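Local coordinates for PGRP-Hd - Peptidoglycan recognition protein homologue (Alvinella pompejana, PDB 3EP1) that probably recognises bacterial peptidoglycan in innate immunity and belongs to the N-acetylmuramoyl-L-alanine amidase family, at residues Y80-D85 and S133-C138; R94-V99 and E143-G148; T153-A156 and F162-M165. All blocks are in the same frame, centred on the assembly; numbering follows the deposited sequence.

Contact 1 is the core contact: it is wholly buried, and it seats helix 126-141 on strand 82-84. Contact 2 lies next to it and is partly buried. It joins the loop after strand 90-92 to the chain that leaves the same helix. The two touch through the rings of Phe82 and Trp96 and through backbone bonds. Contact 3 is a surface contact between helices 155-158 and 160-167, its centre about 17 Å from that of contact 1. Chemistry follows place. Contact 1 is purely apolar, contact 2 adds a carboxylate and a bridging water to its indole packing, and contact 3 sets a tyrosine ring against a proline.

Contact 1 of 3, residues Y80-D85 and S133-C138; sequences YNFLID and SKLIIC
Leu135 sets a methyl squarely on the ring of Phe82. Its CD1 lies 4.0 Å from the centroid of that ring and only 3° off the normal, a CH-pi contact over the middle of the face. The other branch reaches a different part of the same residue. Leu135 CD2 packs 4.0 Å from CB of Phe82, at the root of the ring. The same methyl also meets the end of Ile84, 4.2 Å from its CD1. One leucine thus serves two residues of the strand with its two branches.

Torsions explain the reach. With chi1 at 175°, CG of Leu135 is turned opposite the backbone N, which carries both methyls off the helix to the strand. On the strand, Phe82 and Ile84 both point toward the helix, while Leu83 between them points away and packs on Leu66 of helix 59-72. The ring of Phe82 is further placed by Trp96, which it meets edge-to-face. Leu135 touches Trp96 as well. Ile84 is flanked by Ala131 and Leu128, about one and two turns before Leu135. Farther along the same helix, Cys138 forms a disulfide with Cys138 of the second subunit.

The contact is buried and apolar. It packs helix 126-141 on one face of the mixed sheet, with helix 59-72 on the other. Strand 82-84 runs between strands 90-92 and 110-115.

Contact 2 of 3, residues R94-V99 and E143-G148; sequences RGWGVV and EELSSG
Just past the Schellman motif that ends helix 126-141, with Glu143 as its C-prime residue, Glu144 lies against Trp96 of the loop after strand 90-92. The aliphatic part of Glu144 lies over one face of the indole. Its CB sits 3.6 Å from CE3 of Trp96, above the rim of the ring system. Its CG makes a CH-pi contact, 4.0 Å from the centroid of the five-membered ring of Trp96 and 23° off the normal.

The Glu144 chain is bent at chi2 (-71°), which folds the carboxylate back over the root of the indole. CD of Glu144 comes to 3.6 Å from CB of Trp96, and the carboxylate and ring planes are 3° apart. At the far end of the indole, CZ3 of Trp96 packs 3.8 Å from CG of Leu145.

One water ties the polar groups together. It accepts from Gly97 N at 3.1 Å. It donates to Glu144 OE2 at 2.9 Å and to Glu144 O at 3.2 Å. The carboxylate is therefore linked to the loop without direct bonding.

The inner side of the contact belongs to the core. Trp96 reaches Leu135 of helix 126-141 and Ile111 of strand 110-115. Leu145 packs on Ile136 of that helix and on Ala26 and Ile29 of strand 26-33.

Contact 3 of 3, residues T153-A156 and F162-M165; sequences TTPA and FYDM
Tyr163 presents one face of its ring to Pro155. CD of Pro155 stands 3.8 Å from the centroid of the Tyr163 ring and 15° off the normal, a CH-pi contact over the face. The two side chains lie side by side and point the same way. The nearest ring atom is CG of Tyr163, 3.7 Å from that CD, so the proline sits toward the root of the ring.

The chi1 of Tyr163 is 178°, with CG anti to the backbone N. This swings the ring off helix 160-167 and along the chain that enters helix 155-158. There CD1 of Tyr163 comes to 3.5 Å from CA of Thr154. The carbonyl O of Thr153 lies at the ring edge, near its plane, 3.6 Å from CE1 of Tyr163. CG2 of Thr153 adds a looser contact, 4.2 Å from CD1 of Tyr163. The chi1 of Thr153, -165°, turns OG1 to Ser158 OG and Leu31 O and leaves CG2 facing the tyrosine. An alanine at Tyr163 would remove the ring and is likely to leave Pro155 CD and the backbone of Thr153 and Thr154 without their apolar cover.

Tyr163 of helix 160-167 thus packs on the first residues of helix 155-158. Thr154 is the N-cap there, with a weak bond from Met157 N to its OG1. Pro155 follows at the first helix position. An N-cap threonine followed by proline is a common helix start, because proline has no N-H to donate.

Contact 1 of 3, residues Y80-D85 and S133-C138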
loop_
_atom_site.group_PDB
_atom_site.type_symbol
_atom_site.label_atom_id
_atom_site.label_comp_id
_atom_site.label_asym_id
_atom_site.label_seq_id
_atom_site.Cartn_x
_atom_site.Cartn_y
_atom_site.Cartn_z
ATOM N N TYR A 80 -10.050 12.768 -11.052
ATOM C CA TYR A 80 -9.006 12.320 -10.153
ATOM C C TYR A 80 -8.619 10.850 -10.184
ATOM O O TYR A 80 -9.387 9.999 -10.623
ATOM C CB TYR A 80 -9.395 12.729 -8.738
ATOM C CG TYR A 80 -9.902 14.154 -8.662
ATOM C CD1 TYR A 80 -11.266 14.433 -8.741
ATOM C CD2 TYR A 80 -9.017 15.225 -8.529
ATOM C CE1 TYR A 80 -11.739 15.747 -8.684
ATOM C CE2 TYR A 80 -9.483 16.542 -8.477
ATOM C CZ TYR A 80 -10.844 16.794 -8.551
ATOM O OH TYR A 80 -11.307 18.088 -8.475
ATOM N N ASN A 81 -7.405 10.573 -9.714
ATOM C CA ASN A 81 -6.867 9.215 -9.639
ATOM C C ASN A 81 -7.468 8.489 -8.438
ATOM O O ASN A 81 -7.640 7.272 -8.464
ATOM C CB ASN A 81 -5.345 9.258 -9.480
ATOM C CG ASN A 81 -4.642 9.736 -10.725
ATOM O OD1 ASN A 81 -4.414 8.963 -11.653
ATOM N ND2 ASN A 81 -4.305 11.018 -10.761
ATOM N N PHE A 82 -7.762 9.257 -7.390
ATOM C CA PHE A 82 -8.345 8.748 -6.155
ATOM C C PHE A 82 -9.132 9.846 -5.452
ATOM O O PHE A 82 -8.912 11.029 -5.692
ATOM C CB PHE A 82 -7.263 8.266 -5.182
ATOM C CG PHE A 82 -6.471 7.091 -5.673
ATOM C CD1 PHE A 82 -5.243 7.276 -6.295
ATOM C CD2 PHE A 82 -6.961 5.798 -5.521
ATOM C CE1 PHE A 82 -4.516 6.193 -6.761
ATOM C CE2 PHE A 82 -6.245 4.710 -5.982
ATOM C CZ PHE A 82 -5.016 4.909 -6.606
ATOM N N LEU A 83 -10.040 9.444 -4.570
ATOM C CA LEU A 83 -10.840 10.385 -3.800
ATOM C C LEU A 83 -10.949 9.821 -2.386
ATOM O O LEU A 83 -10.996 8.611 -2.202
ATOM C CB LEU A 83 -12.233 10.559 -4.415
ATOM C CG LEU A 83 -12.338 10.994 -5.880
ATOM C CD1 LEU A 83 -12.225 9.777 -6.783
ATOM C CD2 LEU A 83 -13.672 11.689 -6.117
ATOM N N ILE A 84 -10.999 10.701 -1.393
ATOM C CA ILE A 84 -11.053 10.290 0.008
ATOM C C ILE A 84 -12.148 11.045 0.766
ATOM O O ILE A 84 -12.229 12.266 0.665
ATOM C CB ILE A 84 -9.679 10.575 0.682
ATOM C CG1 ILE A 84 -8.552 9.974 -0.171
ATOM C CG2 ILE A 84 -9.662 10.042 2.106
ATOM C CD1 ILE A 84 -7.147 10.237 0.340
ATOM N N ASP A 85 -12.997 10.334 1.508
ATOM C CA ASP A 85 -14.049 11.009 2.266
ATOM C C ASP A 85 -13.617 11.261 3.709
ATOM O O ASP A 85 -12.560 10.806 4.138
ATOM C CB ASP A 85 -15.385 10.236 2.229
ATOM C CG ASP A 85 -15.319 8.879 2.912
ATOM O OD1 ASP A 85 -14.444 8.667 3.780
ATOM O OD2 ASP A 85 -16.174 8.025 2.589
ATOM N N SER A 133 -2.491 9.681 4.221
ATOM C CA SER A 133 -1.154 9.215 4.558
ATOM C C SER A 133 -0.926 7.790 4.064
ATOM O O SER A 133 0.114 7.491 3.477
ATOM C CB SER A 133 -0.944 9.270 6.067
ATOM O OG SER A 133 0.389 8.923 6.389
ATOM N N LYS A 134 -1.905 6.918 4.295
ATOM C CA LYS A 134 -1.797 5.524 3.870
ATOM C C LYS A 134 -1.675 5.390 2.353
ATOM O O LYS A 134 -0.835 4.644 1.862
ATOM C CB LYS A 134 -3.011 4.723 4.357
ATOM C CG LYS A 134 -2.991 3.238 3.970
ATOM C CD LYS A 134 -4.198 2.484 4.554
ATOM C CE LYS A 134 -5.502 3.065 4.022
ATOM N NZ LYS A 134 -6.688 2.661 4.817
ATOM N N LEU A 135 -2.521 6.108 1.618
ATOM C CA LEU A 135 -2.497 6.045 0.161
ATOM C C LEU A 135 -1.101 6.333 -0.403
ATOM O O LEU A 135 -0.597 5.627 -1.269
ATOM C CB LEU A 135 -3.508 7.041 -0.414
ATOM C CG LEU A 135 -3.529 7.203 -1.936
ATOM C CD1 LEU A 135 -3.931 5.896 -2.583
ATOM C CD2 LEU A 135 -4.493 8.299 -2.331
ATOM N N ILE A 136 -0.480 7.384 0.099
ATOM C CA ILE A 136 0.840 7.772 -0.364
ATOM C C ILE A 136 1.897 6.726 -0.012
ATOM O O ILE A 136 2.659 6.268 -0.862
ATOM C CB ILE A 136 1.228 9.118 0.251
ATOM C CG1 ILE A 136 0.179 10.173 -0.141
ATOM C CG2 ILE A 136 2.651 9.493 -0.179
ATOM C CD1 ILE A 136 0.287 11.497 0.601
ATOM N N ILE A 137 1.929 6.339 1.254
ATOM C CA ILE A 137 2.898 5.364 1.699
ATOM C C ILE A 137 2.740 4.053 0.923
ATOM O O ILE A 137 3.733 3.437 0.520
ATOM C CB ILE A 137 2.784 5.168 3.227
ATOM C CG1 ILE A 137 3.129 6.495 3.916
ATOM C CG2 ILE A 137 3.737 4.074 3.707
ATOM C CD1 ILE A 137 3.112 6.450 5.430
ATOM N N CYS A 138 1.503 3.637 0.673
ATOM C CA CYS A 138 1.303 2.407 -0.078
ATOM C C CYS A 138 1.592 2.627 -1.565
ATOM O O CYS A 138 1.941 1.693 -2.287
ATOM C CB CYS A 138 -0.110 1.869 0.141
ATOM S SG CYS A 138 -0.376 1.255 1.844
#

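Contact 2 of 3, residues R94-V99 and E143-G148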
loop_
_atom_site.group_PDB
_atom_site.type_symbol
_atom_site.label_atom_id
_atom_site.label_comp_id
_atom_site.label_asym_id
_atom_site.label_seq_id
_atom_site.Cartn_x
_atom_site.Cartn_y
_atom_site.Cartn_z
ATOM N N ARG A 94 -9.430 7.156 -11.475
ATOM C CA ARG A 94 -8.755 6.600 -12.636
ATOM C C ARG A 94 -7.761 5.552 -12.153
ATOM O O ARG A 94 -7.359 4.685 -12.917
ATOM C CB ARG A 94 -8.026 7.692 -13.427
ATOM C CG ARG A 94 -8.935 8.793 -13.896
ATOM C CD ARG A 94 -8.302 9.677 -14.953
ATOM N NE ARG A 94 -9.250 10.701 -15.364
ATOM C CZ ARG A 94 -9.116 11.488 -16.422
ATOM N NH1 ARG A 94 -8.056 11.385 -17.200
ATOM N NH2 ARG A 94 -10.067 12.365 -16.710
ATOM N N GLY A 95 -7.370 5.638 -10.881
ATOM C CA GLY A 95 -6.431 4.677 -10.319
ATOM C C GLY A 95 -4.961 4.955 -10.573
ATOM O O GLY A 95 -4.598 5.995 -11.122
ATOM N N TRP A 96 -4.105 4.023 -10.165
ATOM C CA TRP A 96 -2.664 4.180 -10.356
ATOM C C TRP A 96 -2.312 3.979 -11.827
ATOM O O TRP A 96 -3.039 3.309 -12.562
ATOM C CB TRP A 96 -1.874 3.144 -9.537
ATOM C CG TRP A 96 -1.983 3.239 -8.041
ATOM C CD1 TRP A 96 -2.466 2.282 -7.199
ATOM C CD2 TRP A 96 -1.551 4.322 -7.208
ATOM N NE1 TRP A 96 -2.359 2.697 -5.894
ATOM C CE2 TRP A 96 -1.801 3.947 -5.871
ATOM C CE3 TRP A 96 -0.975 5.572 -7.460
ATOM C CZ2 TRP A 96 -1.498 4.773 -4.794
ATOM C CZ3 TRP A 96 -0.673 6.397 -6.388
ATOM C CH2 TRP A 96 -0.934 5.994 -5.071
ATOM N N GLY A 97 -1.200 4.571 -12.248
ATOM C CA GLY A 97 -0.732 4.415 -13.614
ATOM C C GLY A 97 -1.520 5.013 -14.763
ATOM O O GLY A 97 -1.298 4.637 -15.909
ATOM N N VAL A 98 -2.430 5.937 -14.479
ATOM C CA VAL A 98 -3.220 6.567 -15.536
ATOM C C VAL A 98 -3.226 8.086 -15.370
ATOM O O VAL A 98 -3.360 8.586 -14.258
ATOM C CB VAL A 98 -4.687 6.075 -15.526
ATOM C CG1 VAL A 98 -5.470 6.762 -16.632
ATOM C CG2 VAL A 98 -4.743 4.567 -15.696
ATOM N N VAL A 99 -3.093 8.814 -16.478
ATOM C CA VAL A 99 -3.088 10.276 -16.434
ATOM C C VAL A 99 -4.490 10.841 -16.196
ATOM O O VAL A 99 -5.453 10.456 -16.863
ATOM C CB VAL A 99 -2.513 10.886 -17.742
ATOM C CG1 VAL A 99 -1.058 10.457 -17.934
ATOM C CG2 VAL A 99 -3.337 10.436 -18.922
ATOM N N GLU A 143 5.766 1.360 -5.633
ATOM C CA GLU A 143 6.498 2.037 -6.694
ATOM C C GLU A 143 5.604 2.797 -7.685
ATOM O O GLU A 143 5.932 2.894 -8.864
ATOM C CB GLU A 143 7.363 1.010 -7.440
ATOM C CG GLU A 143 8.772 1.478 -7.801
ATOM C CD GLU A 143 9.767 0.323 -7.868
ATOM O OE1 GLU A 143 9.467 -0.695 -8.540
ATOM O OE2 GLU A 143 10.850 0.427 -7.246
ATOM N N GLU A 144 4.482 3.331 -7.217
ATOM C CA GLU A 144 3.589 4.099 -8.091
ATOM C C GLU A 144 3.909 5.588 -7.927
ATOM O O GLU A 144 3.684 6.397 -8.829
ATOM C CB GLU A 144 2.122 3.836 -7.738
ATOM C CG GLU A 144 1.646 2.413 -8.003
ATOM C CD GLU A 144 1.523 2.080 -9.482
ATOM O OE1 GLU A 144 1.059 0.964 -9.802
ATOM O OE2 GLU A 144 1.882 2.926 -10.330
ATOM N N LEU A 145 4.430 5.928 -6.755
ATOM C CA LEU A 145 4.828 7.285 -6.420
ATOM C C LEU A 145 6.311 7.225 -6.054
ATOM O O LEU A 145 6.741 6.278 -5.408
ATOM C CB LEU A 145 4.056 7.790 -5.198
ATOM C CG LEU A 145 2.544 7.987 -5.224
ATOM C CD1 LEU A 145 2.076 8.359 -3.833
ATOM C CD2 LEU A 145 2.186 9.075 -6.226
ATOM N N SER A 146 7.079 8.239 -6.445
ATOM C CA SER A 146 8.506 8.279 -6.130
ATOM C C SER A 146 8.702 8.416 -4.620
ATOM O O SER A 146 7.779 8.810 -3.910
ATOM C CB SER A 146 9.182 9.442 -6.855
ATOM O OG SER A 146 8.618 10.674 -6.459
ATOM N N SER A 147 9.905 8.103 -4.138
ATOM C CA SER A 147 10.202 8.154 -2.706
ATOM C C SER A 147 10.188 9.534 -2.055
ATOM O O SER A 147 10.134 9.641 -0.829
ATOM C CB SER A 147 11.546 7.452 -2.408
ATOM O OG SER A 147 12.641 8.004 -3.129
ATOM N N GLY A 148 10.228 10.590 -2.856
ATOM C CA GLY A 148 10.212 11.924 -2.284
ATOM C C GLY A 148 9.032 12.767 -2.733
ATOM O O GLY A 148 8.970 13.955 -2.418
HETATM O O HOH W 1 1.161 5.740 -10.707
#

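Contact 3 of 3, residues T153-A156 and F162-M165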
loop_
_atom_site.group_PDB
_atom_site.type_symbol
_atom_site.label_atom_id
_atom_site.label_comp_id
_atom_site.label_asym_id
_atom_site.label_seq_id
_atom_site.Cartn_x
_atom_site.Cartn_y
_atom_site.Cartn_z
ATOM N N THR A 153 -0.427 21.734 -3.119
ATOM C CA THR A 153 -1.748 22.358 -3.095
ATOM C C THR A 153 -1.685 23.846 -2.721
ATOM O O THR A 153 -0.616 24.383 -2.442
ATOM C CB THR A 153 -2.710 21.642 -2.114
ATOM O OG1 THR A 153 -4.058 22.052 -2.386
ATOM C CG2 THR A 153 -2.370 21.986 -0.669
ATOM N N THR A 154 -2.844 24.498 -2.740
ATOM C CA THR A 154 -2.987 25.912 -2.392
ATOM C C THR A 154 -4.365 26.067 -1.748
ATOM O O THR A 154 -5.190 25.157 -1.817
ATOM C CB THR A 154 -2.925 26.836 -3.640
ATOM O OG1 THR A 154 -4.017 26.542 -4.513
ATOM C CG2 THR A 154 -1.627 26.648 -4.393
ATOM N N PRO A 155 -4.633 27.214 -1.103
ATOM C CA PRO A 155 -5.951 27.381 -0.482
ATOM C C PRO A 155 -7.097 27.310 -1.484
ATOM O O PRO A 155 -8.201 26.879 -1.147
ATOM C CB PRO A 155 -5.847 28.749 0.198
ATOM C CG PRO A 155 -4.822 29.467 -0.630
ATOM C CD PRO A 155 -3.787 28.395 -0.866
ATOM N N ALA A 156 -6.824 27.719 -2.719
ATOM C CA ALA A 156 -7.831 27.708 -3.773
ATOM C C ALA A 156 -8.164 26.292 -4.222
ATOM O O ALA A 156 -9.304 25.990 -4.564
ATOM C CB ALA A 156 -7.343 28.519 -4.962
ATOM N N PHE A 162 -7.079 23.359 4.890
ATOM C CA PHE A 162 -6.219 22.241 4.529
ATOM C C PHE A 162 -4.799 22.702 4.255
ATOM O O PHE A 162 -3.841 22.076 4.690
ATOM C CB PHE A 162 -6.749 21.516 3.293
ATOM C CG PHE A 162 -6.482 20.042 3.305
ATOM C CD1 PHE A 162 -5.218 19.553 3.633
ATOM C CD2 PHE A 162 -7.500 19.137 3.019
ATOM C CE1 PHE A 162 -4.977 18.187 3.680
ATOM C CE2 PHE A 162 -7.268 17.763 3.061
ATOM C CZ PHE A 162 -6.008 17.287 3.392
ATOM N N TYR A 163 -4.678 23.786 3.505
ATOM C CA TYR A 163 -3.385 24.359 3.155
ATOM C C TYR A 163 -2.601 24.775 4.402
ATOM O O TYR A 163 -1.407 24.509 4.510
ATOM C CB TYR A 163 -3.592 25.578 2.254
ATOM C CG TYR A 163 -2.323 26.291 1.871
ATOM C CD1 TYR A 163 -1.532 25.833 0.820
ATOM C CD2 TYR A 163 -1.908 27.422 2.565
ATOM C CE1 TYR A 163 -0.359 26.491 0.465
ATOM C CE2 TYR A 163 -0.737 28.086 2.223
ATOM C CZ TYR A 163 0.031 27.618 1.171
ATOM O OH TYR A 163 1.186 28.287 0.819
ATOM N N ASP A 164 -3.278 25.435 5.334
ATOM C CA ASP A 164 -2.643 25.896 6.566
ATOM C C ASP A 164 -1.992 24.759 7.328
ATOM O O ASP A 164 -0.878 24.894 7.828
ATOM C CB ASP A 164 -3.672 26.564 7.482
ATOM C CG ASP A 164 -4.073 27.944 7.007
ATOM O OD1 ASP A 164 -5.077 28.473 7.532
ATOM O OD2 ASP A 164 -3.388 28.498 6.125
ATOM N N MET A 165 -2.705 23.641 7.410
ATOM C CA MET A 165 -2.244 22.458 8.129
ATOM C C MET A 165 -1.011 21.764 7.553
ATOM O O MET A 165 -0.127 21.336 8.303
ATOM C CB MET A 165 -3.382 21.450 8.221
ATOM C CG MET A 165 -2.979 20.176 8.910
ATOM S SD MET A 165 -4.294 18.988 8.847
ATOM C CE MET A 165 -3.854 18.126 7.319
#